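Local coordinates for protein PfkB (Polaromonas sp. JS666, PDB 4DU5) that probably phosphorylates a sugar or related small molecule at the expense of ATP, being a pfkB-type (ribokinase-like) carbohydrate kinase, at residues A[99-103]-A[146-150]; A[137-142]-A[166-172]; A[160-165]-A[194-198]. All coordinates share one frame; numbering follows the deposited sequence.

Contact 1 (A[99-103]-A[146-150]); sequences IDCSH and DEAWL
His103 lies flat on the indole of Trp149, and this face-to-face stack makes most of the contact. The imidazole and the five-membered ring are tilted by 11° and their centroids are 3.5 Å apart, with His103 NE2 above Trp149 CG. The side chains come from opposing directions and overlap lengthwise, which carries the contact on to the six-membered ring: His103 CB sits 3.9 Å above that ring's centroid, a CH-pi contact. Trp149 reaches the imidazole because its CG stands anti to the backbone N (chi1 177°), extending the indole from the helix toward the corner at His103. Asp146, at the N-cap of helix 147-150, approaches from the rim of the imidazole. Its carboxylate is nearly coplanar with the ring, and OD2 faces CE1. Beyond the indole edge, Asp100 OD2 lies 4.0 Å from Trp149 NE1 and close to the ring plane. The other oxygen, Asp100 OD1, accepts from Ser102 N to close an Asx turn. Leu27 and Ile30 of strand 27-32 touch the indole too. With one carboxylate at its edge and the electron-rich indole under one face, the imidazole would probably be favoured in its protonated form.

Contact 2 (A[137-142]-A[166-172]); sequences ASHMGV and SATTLPA
Ser166 and Thr168 turn their hydroxyls to the carbonyls of Ser138 and Met140. Ser166 OG donates to Ser138 O over 2.7 Å, approaching in the carbonyl plane at a C=O...donor angle of 150°. Ser166 OG in turn accepts from Thr168 N (3.1 Å), a capping bond for the helix that follows, so one hydroxyl ties the helix start both to its own chain and to the neighbouring loop. It can do both because chi1 of 73° sets OG between the backbone N and the carbonyl carbon. Thr168 OG1 is directed at Met140 O, in a bond modelled too short to be relied on at this resolution. Ser138 turns its own hydroxyl to Ser135 O.

A weaker polar contact comes from Gly141, whose CA points a hydrogen at Thr168 O (3.2 Å between CA and O, 149° at the hydrogen).

Apolar groups complete the interface. Val142 CG1 rests against Pro171 CB at 3.8 Å, and Ala172 CB packs on the peptide between Gly141 and Val142, 3.7 Å from Gly141 C. Thr169 CG2 approaches CB of Met140, a selenomethionine whose side chain also packs on Phe162.

The loop leading back from the smaller sheet thus covers the first turn of helix 169-182, the helix of the beta-alpha-beta crossover between parallel strands 153-159 and 186-190 in this ribokinase-like fold.

Contact 3 (A[160-165]-A[194-198]); sequences GVFPAI and RPTLW
Ala164 places its methyl over one face of the Trp198 indole, offset toward the rim, with Ala164 CB 3.4 Å from Trp198 CE2. The CA of Ala164 adds a CH-pi contact over the same face, 4.2 Å from the centroid of the six-membered ring. Trp198 attains this position with CG anti to the carbonyl carbon, a chi1 of -70° that brings the indole back over Ala164. Its neighbour Leu197 meets the same methyl, with Leu197 CB 3.6 Å from Ala164 CB. Beyond it, Leu197 CD1 extends to Val161 CG1 at 4.1 Å. The two branches of Val161 divide the work: CG1, opposite the backbone N at chi1 -178°, serves the leucine, whereas Val161 CG2 lies 3.4 Å from Arg194 NH1 and also meets Arg194 CG, the arginine chain bending round it at chi2 and chi3. Leu203, Met204 and Ala207 of helix 201-212 pack against the indole as well. The contact joins the loops leaving the carboxyl ends of adjacent parallel strands 153-159 and 186-190, on the carboxyl-terminal side of the central sheet, where ribokinase-like enzymes place their active site.

In the fold
Contacts 2 and 3 are neighbours, their centres 11 Å apart, and they meet directly: Thr169 OG1 of contact 2 lies 3.0 Å from Phe162 O of contact 3, within hydrogen-bonding distance, while Ser138 CA touches Ile165 CG2 at 3.5 Å. The chain from 160 to 172 therefore serves both, facing segment 194-198 with its first half and segment 137-142 with its second. Contact 1 stands apart, about 17 Å from contact 2 and 23 Å from contact 3 between centres, near the amino ends of the parallel strands; segment 137-142 runs on toward its helix 147-150. Contact 3 lies at the carboxyl ends, where the substrate site of this family is expected.

Contact 1 (A[99-103]-A[146-150])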
loop_
_atom_site.group_PDB
_atom_site.type_symbol
_atom_site.label_atom_id
_atom_site.label_comp_id
_atom_site.label_asym_id
_atom_site.label_seq_id
_atom_site.Cartn_x
_atom_site.Cartn_y
_atom_site.Cartn_z
ATOM N N ILE A 99 13.064 3.225 21.951
ATOM C CA ILE A 99 12.005 2.290 22.339
ATOM C C ILE A 99 12.482 0.853 22.254
ATOM O O ILE A 99 13.042 0.457 21.243
ATOM C CB ILE A 99 10.762 2.451 21.444
ATOM C CG1 ILE A 99 10.259 3.898 21.525
ATOM C CG2 ILE A 99 9.682 1.478 21.856
ATOM C CD1 ILE A 99 9.222 4.299 20.492
ATOM N N ASP A 100 12.262 0.084 23.323
ATOM C CA ASP A 100 12.488 -1.373 23.307
ATOM C C ASP A 100 11.578 -2.081 22.261
ATOM O O ASP A 100 10.381 -2.300 22.464
ATOM C CB ASP A 100 12.360 -1.957 24.736
ATOM C CG ASP A 100 12.358 -3.512 24.784
ATOM O OD1 ASP A 100 11.940 -4.189 23.816
ATOM O OD2 ASP A 100 12.740 -4.081 25.844
ATOM N N CYS A 101 12.180 -2.458 21.142
ATOM C CA CYS A 101 11.443 -3.128 20.063
ATOM C C CYS A 101 11.516 -4.685 20.033
ATOM O O CYS A 101 10.993 -5.333 19.127
ATOM C CB CYS A 101 11.846 -2.506 18.715
ATOM S SG CYS A 101 11.208 -0.796 18.489
ATOM N N SER A 102 12.138 -5.277 21.036
ATOM C CA SER A 102 12.307 -6.734 21.117
ATOM C C SER A 102 11.013 -7.517 20.921
ATOM O O SER A 102 11.042 -8.694 20.592
ATOM C CB SER A 102 12.942 -7.117 22.463
ATOM O OG SER A 102 12.154 -6.640 23.536
ATOM N N HIS A 103 9.875 -6.872 21.121
ATOM C CA HIS A 103 8.615 -7.590 21.009
ATOM C C HIS A 103 7.812 -7.165 19.811
ATOM O O HIS A 103 6.593 -7.381 19.750
ATOM C CB HIS A 103 7.816 -7.529 22.305
ATOM C CG HIS A 103 8.395 -8.390 23.382
ATOM N ND1 HIS A 103 7.735 -9.486 23.892
ATOM C CD2 HIS A 103 9.601 -8.352 23.997
ATOM C CE1 HIS A 103 8.505 -10.082 24.787
ATOM N NE2 HIS A 103 9.632 -9.400 24.887
ATOM N N ASP A 146 3.521 -11.551 25.860
ATOM C CA ASP A 146 4.543 -12.219 26.676
ATOM C C ASP A 146 4.440 -11.744 28.125
ATOM O O ASP A 146 4.949 -10.666 28.486
ATOM C CB ASP A 146 5.951 -11.961 26.131
ATOM C CG ASP A 146 7.055 -12.459 27.072
ATOM O OD1 ASP A 146 6.767 -13.149 28.076
ATOM O OD2 ASP A 146 8.237 -12.152 26.812
ATOM N N GLU A 147 3.816 -12.576 28.956
ATOM C CA GLU A 147 3.477 -12.201 30.342
ATOM C C GLU A 147 4.641 -11.731 31.202
ATOM O O GLU A 147 4.615 -10.621 31.703
ATOM C CB GLU A 147 2.633 -13.279 31.022
ATOM C CG GLU A 147 1.294 -13.515 30.293
ATOM C CD GLU A 147 0.407 -14.565 30.967
ATOM O OE1 GLU A 147 0.863 -15.153 31.974
ATOM O OE2 GLU A 147 -0.734 -14.805 30.482
ATOM N N ALA A 148 5.675 -12.535 31.355
ATOM C CA ALA A 148 6.835 -12.088 32.143
ATOM C C ALA A 148 7.323 -10.700 31.723
ATOM O O ALA A 148 7.736 -9.883 32.584
ATOM C CB ALA A 148 8.004 -13.111 32.061
ATOM N N TRP A 149 7.278 -10.442 30.406
ATOM C CA TRP A 149 7.839 -9.216 29.816
ATOM C C TRP A 149 7.007 -7.978 30.163
ATOM O O TRP A 149 7.551 -6.906 30.449
ATOM C CB TRP A 149 7.947 -9.357 28.304
ATOM C CG TRP A 149 8.444 -8.150 27.633
ATOM C CD1 TRP A 149 9.716 -7.655 27.674
ATOM C CD2 TRP A 149 7.695 -7.268 26.810
ATOM N NE1 TRP A 149 9.804 -6.503 26.938
ATOM C CE2 TRP A 149 8.571 -6.240 26.394
ATOM C CE3 TRP A 149 6.371 -7.238 26.385
ATOM C CZ2 TRP A 149 8.164 -5.200 25.557
ATOM C CZ3 TRP A 149 5.954 -6.188 25.553
ATOM C CH2 TRP A 149 6.850 -5.188 25.155
ATOM N N LEU A 150 5.697 -8.152 30.096
ATOM C CA LEU A 150 4.743 -7.138 30.412
ATOM C C LEU A 150 4.974 -6.672 31.855
ATOM O O LEU A 150 5.288 -5.486 32.116
ATOM C CB LEU A 150 3.364 -7.770 30.311
ATOM C CG LEU A 150 2.174 -6.975 29.811
ATOM C CD1 LEU A 150 0.875 -7.716 30.150
ATOM C CD2 LEU A 150 2.218 -5.588 30.400
#

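Contact 2 (A[137-142]-A[166-172])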
loop_
_atom_site.group_PDB
_atom_site.type_symbol
_atom_site.label_atom_id
_atom_site.label_comp_id
_atom_site.label_asym_id
_atom_site.label_seq_id
_atom_site.Cartn_x
_atom_site.Cartn_y
_atom_site.Cartn_z
ATOM N N ALA A 137 -0.081 -6.371 12.252
ATOM C CA ALA A 137 -0.651 -5.947 13.533
ATOM C C ALA A 137 -2.105 -6.339 13.756
ATOM O O ALA A 137 -2.470 -6.632 14.878
ATOM C CB ALA A 137 -0.490 -4.445 13.716
ATOM N N SER A 138 -2.951 -6.351 12.731
ATOM C CA SER A 138 -4.345 -6.738 13.002
ATOM C C SER A 138 -4.450 -8.199 13.416
ATOM O O SER A 138 -5.425 -8.610 14.037
ATOM C CB SER A 138 -5.321 -6.386 11.869
ATOM O OG SER A 138 -5.241 -7.272 10.780
ATOM N N HIS A 139 -3.419 -8.975 13.108
ATOM C CA HIS A 139 -3.408 -10.381 13.462
ATOM C C HIS A 139 -3.061 -10.687 14.920
ATOM O O HIS A 139 -3.109 -11.843 15.314
ATOM C CB HIS A 139 -2.507 -11.164 12.503
ATOM C CG HIS A 139 -3.098 -11.320 11.142
ATOM N ND1 HIS A 139 -3.906 -12.383 10.801
ATOM C CD2 HIS A 139 -3.048 -10.518 10.053
ATOM C CE1 HIS A 139 -4.315 -12.238 9.553
ATOM N NE2 HIS A 139 -3.809 -11.113 9.078
HETATM N N MSE A 140 -2.728 -9.682 15.725
HETATM C CA MSE A 140 -2.358 -9.941 17.129
HETATM C C MSE A 140 -3.537 -10.426 17.967
HETATM O O MSE A 140 -4.686 -10.050 17.711
HETATM C CB MSE A 140 -1.757 -8.704 17.786
HETATM C CG MSE A 140 -0.636 -8.107 17.005
HETATM SE SE MSE A 140 -0.102 -6.324 17.623
HETATM C CE MSE A 140 0.855 -6.851 19.275
ATOM N N GLY A 141 -3.243 -11.265 18.953
ATOM C CA GLY A 141 -4.255 -11.787 19.859
ATOM C C GLY A 141 -3.588 -12.153 21.166
ATOM O O GLY A 141 -2.397 -11.937 21.328
ATOM N N VAL A 142 -4.337 -12.731 22.097
ATOM C CA VAL A 142 -3.775 -13.106 23.407
ATOM C C VAL A 142 -2.460 -13.922 23.341
ATOM O O VAL A 142 -1.584 -13.793 24.217
ATOM C CB VAL A 142 -4.827 -13.832 24.274
ATOM C CG1 VAL A 142 -6.082 -12.944 24.435
ATOM C CG2 VAL A 142 -5.190 -15.195 23.671
ATOM N N SER A 166 -9.031 -5.439 15.061
ATOM C CA SER A 166 -9.658 -6.666 14.545
ATOM C C SER A 166 -10.343 -7.370 15.707
ATOM O O SER A 166 -10.149 -6.994 16.870
ATOM C CB SER A 166 -8.598 -7.604 13.979
ATOM O OG SER A 166 -7.853 -8.188 15.037
ATOM N N ALA A 167 -11.115 -8.407 15.404
ATOM C CA ALA A 167 -11.735 -9.212 16.463
ATOM C C ALA A 167 -10.728 -9.938 17.395
ATOM O O ALA A 167 -11.086 -10.342 18.513
ATOM C CB ALA A 167 -12.766 -10.187 15.872
ATOM N N THR A 168 -9.476 -10.073 16.960
ATOM C CA THR A 168 -8.458 -10.735 17.786
ATOM C C THR A 168 -7.687 -9.785 18.719
ATOM O O THR A 168 -7.006 -10.235 19.650
ATOM C CB THR A 168 -7.445 -11.613 16.957
ATOM O OG1 THR A 168 -6.478 -10.781 16.288
ATOM C CG2 THR A 168 -8.167 -12.492 15.933
ATOM N N THR A 169 -7.797 -8.482 18.485
ATOM C CA THR A 169 -7.078 -7.511 19.320
ATOM C C THR A 169 -7.795 -7.143 20.627
ATOM O O THR A 169 -7.146 -6.931 21.656
ATOM C CB THR A 169 -6.760 -6.226 18.570
ATOM O OG1 THR A 169 -7.941 -5.757 17.891
ATOM C CG2 THR A 169 -5.571 -6.419 17.605
ATOM N N LEU A 170 -9.126 -7.057 20.577
ATOM C CA LEU A 170 -9.951 -6.823 21.768
ATOM C C LEU A 170 -9.665 -7.791 22.914
ATOM O O LEU A 170 -9.296 -7.349 24.006
ATOM C CB LEU A 170 -11.434 -6.814 21.407
ATOM C CG LEU A 170 -12.427 -6.348 22.475
ATOM C CD1 LEU A 170 -11.978 -5.068 23.209
ATOM C CD2 LEU A 170 -13.831 -6.169 21.850
ATOM N N PRO A 171 -9.803 -9.113 22.675
ATOM C CA PRO A 171 -9.352 -10.075 23.681
ATOM C C PRO A 171 -7.995 -9.704 24.330
ATOM O O PRO A 171 -7.863 -9.764 25.568
ATOM C CB PRO A 171 -9.211 -11.386 22.881
ATOM C CG PRO A 171 -9.542 -11.032 21.445
ATOM C CD PRO A 171 -10.386 -9.800 21.518
ATOM N N ALA A 172 -7.014 -9.319 23.498
ATOM C CA ALA A 172 -5.647 -9.053 23.939
ATOM C C ALA A 172 -5.518 -7.740 24.720
ATOM O O ALA A 172 -4.666 -7.618 25.598
ATOM C CB ALA A 172 -4.704 -9.060 22.763
#

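Contact 3 (A[160-165]-A[194-198])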
loop_
_atom_site.group_PDB
_atom_site.type_symbol
_atom_site.label_atom_id
_atom_site.label_comp_id
_atom_site.label_asym_id
_atom_site.label_seq_id
_atom_site.Cartn_x
_atom_site.Cartn_y
_atom_site.Cartn_z
ATOM N N GLY A 160 -8.115 3.369 22.729
ATOM C CA GLY A 160 -9.278 2.823 22.065
ATOM C C GLY A 160 -8.964 2.232 20.694
ATOM O O GLY A 160 -9.797 1.526 20.127
ATOM N N VAL A 161 -7.775 2.507 20.155
ATOM C CA VAL A 161 -7.423 2.055 18.810
ATOM C C VAL A 161 -7.080 0.571 18.817
ATOM O O VAL A 161 -7.833 -0.229 18.258
ATOM C CB VAL A 161 -6.296 2.848 18.197
ATOM C CG1 VAL A 161 -6.037 2.370 16.828
ATOM C CG2 VAL A 161 -6.677 4.291 18.143
ATOM N N PHE A 162 -5.981 0.188 19.465
ATOM C CA PHE A 162 -5.622 -1.218 19.523
ATOM C C PHE A 162 -6.823 -2.179 19.686
ATOM O O PHE A 162 -6.995 -3.097 18.889
ATOM C CB PHE A 162 -4.567 -1.476 20.583
ATOM C CG PHE A 162 -4.047 -2.871 20.579
ATOM C CD1 PHE A 162 -3.560 -3.441 19.404
ATOM C CD2 PHE A 162 -4.019 -3.627 21.765
ATOM C CE1 PHE A 162 -3.054 -4.766 19.399
ATOM C CE2 PHE A 162 -3.513 -4.970 21.770
ATOM C CZ PHE A 162 -3.026 -5.533 20.581
ATOM N N PRO A 163 -7.686 -1.948 20.675
ATOM C CA PRO A 163 -8.829 -2.868 20.754
ATOM C C PRO A 163 -9.791 -2.840 19.547
ATOM O O PRO A 163 -10.552 -3.793 19.364
ATOM C CB PRO A 163 -9.551 -2.416 22.012
ATOM C CG PRO A 163 -9.165 -1.018 22.169
ATOM C CD PRO A 163 -7.739 -0.924 21.727
ATOM N N ALA A 164 -9.748 -1.784 18.734
ATOM C CA ALA A 164 -10.685 -1.590 17.613
ATOM C C ALA A 164 -10.185 -2.149 16.303
ATOM O O ALA A 164 -10.780 -1.915 15.262
ATOM C CB ALA A 164 -10.969 -0.108 17.414
ATOM N N ILE A 165 -9.089 -2.890 16.346
ATOM C CA ILE A 165 -8.326 -3.132 15.129
ATOM C C ILE A 165 -8.821 -4.338 14.338
ATOM O O ILE A 165 -8.998 -4.259 13.120
ATOM C CB ILE A 165 -6.824 -3.156 15.445
ATOM C CG1 ILE A 165 -6.311 -1.713 15.490
ATOM C CG2 ILE A 165 -6.038 -4.015 14.441
ATOM C CD1 ILE A 165 -4.818 -1.611 15.291
ATOM N N ARG A 194 -12.502 5.735 17.316
ATOM C CA ARG A 194 -12.339 5.648 15.879
ATOM C C ARG A 194 -13.495 4.797 15.367
ATOM O O ARG A 194 -13.479 3.562 15.502
ATOM C CB ARG A 194 -10.990 5.045 15.513
ATOM C CG ARG A 194 -9.795 5.677 16.235
ATOM C CD ARG A 194 -9.047 6.648 15.365
ATOM N NE ARG A 194 -8.531 7.729 16.183
ATOM C CZ ARG A 194 -7.260 7.871 16.537
ATOM N NH1 ARG A 194 -6.333 6.991 16.138
ATOM N NH2 ARG A 194 -6.911 8.909 17.292
ATOM N N PRO A 195 -14.523 5.455 14.795
ATOM C CA PRO A 195 -15.755 4.753 14.431
ATOM C C PRO A 195 -15.561 3.794 13.234
ATOM O O PRO A 195 -16.048 2.648 13.271
ATOM C CB PRO A 195 -16.736 5.891 14.099
ATOM C CG PRO A 195 -15.935 7.200 14.215
ATOM C CD PRO A 195 -14.489 6.824 14.244
ATOM N N THR A 196 -14.848 4.249 12.203
ATOM C CA THR A 196 -14.496 3.411 11.065
ATOM C C THR A 196 -13.993 2.038 11.517
ATOM O O THR A 196 -14.172 1.042 10.827
ATOM C CB THR A 196 -13.380 4.047 10.200
ATOM O OG1 THR A 196 -12.092 3.743 10.769
ATOM C CG2 THR A 196 -13.577 5.594 10.040
ATOM N N LEU A 197 -13.354 1.986 12.676
ATOM C CA LEU A 197 -12.800 0.731 13.157
ATOM C C LEU A 197 -13.803 -0.211 13.831
ATOM O O LEU A 197 -13.530 -1.387 14.019
ATOM C CB LEU A 197 -11.645 1.035 14.098
ATOM C CG LEU A 197 -10.381 1.537 13.412
ATOM C CD1 LEU A 197 -9.213 1.513 14.397
ATOM C CD2 LEU A 197 -10.068 0.695 12.173
ATOM N N TRP A 198 -14.957 0.318 14.208
ATOM C CA TRP A 198 -15.937 -0.435 14.982
ATOM C C TRP A 198 -17.174 -0.702 14.143
ATOM O O TRP A 198 -17.586 0.153 13.336
ATOM C CB TRP A 198 -16.359 0.353 16.222
ATOM C CG TRP A 198 -15.320 0.461 17.247
ATOM C CD1 TRP A 198 -14.450 1.487 17.405
ATOM C CD2 TRP A 198 -15.020 -0.488 18.279
ATOM N NE1 TRP A 198 -13.620 1.241 18.466
ATOM C CE2 TRP A 198 -13.951 0.037 19.025
ATOM C CE3 TRP A 198 -15.551 -1.734 18.643
ATOM C CZ2 TRP A 198 -13.391 -0.636 20.121
ATOM C CZ3 TRP A 198 -14.990 -2.416 19.738
ATOM C CH2 TRP A 198 -13.922 -1.860 20.460
#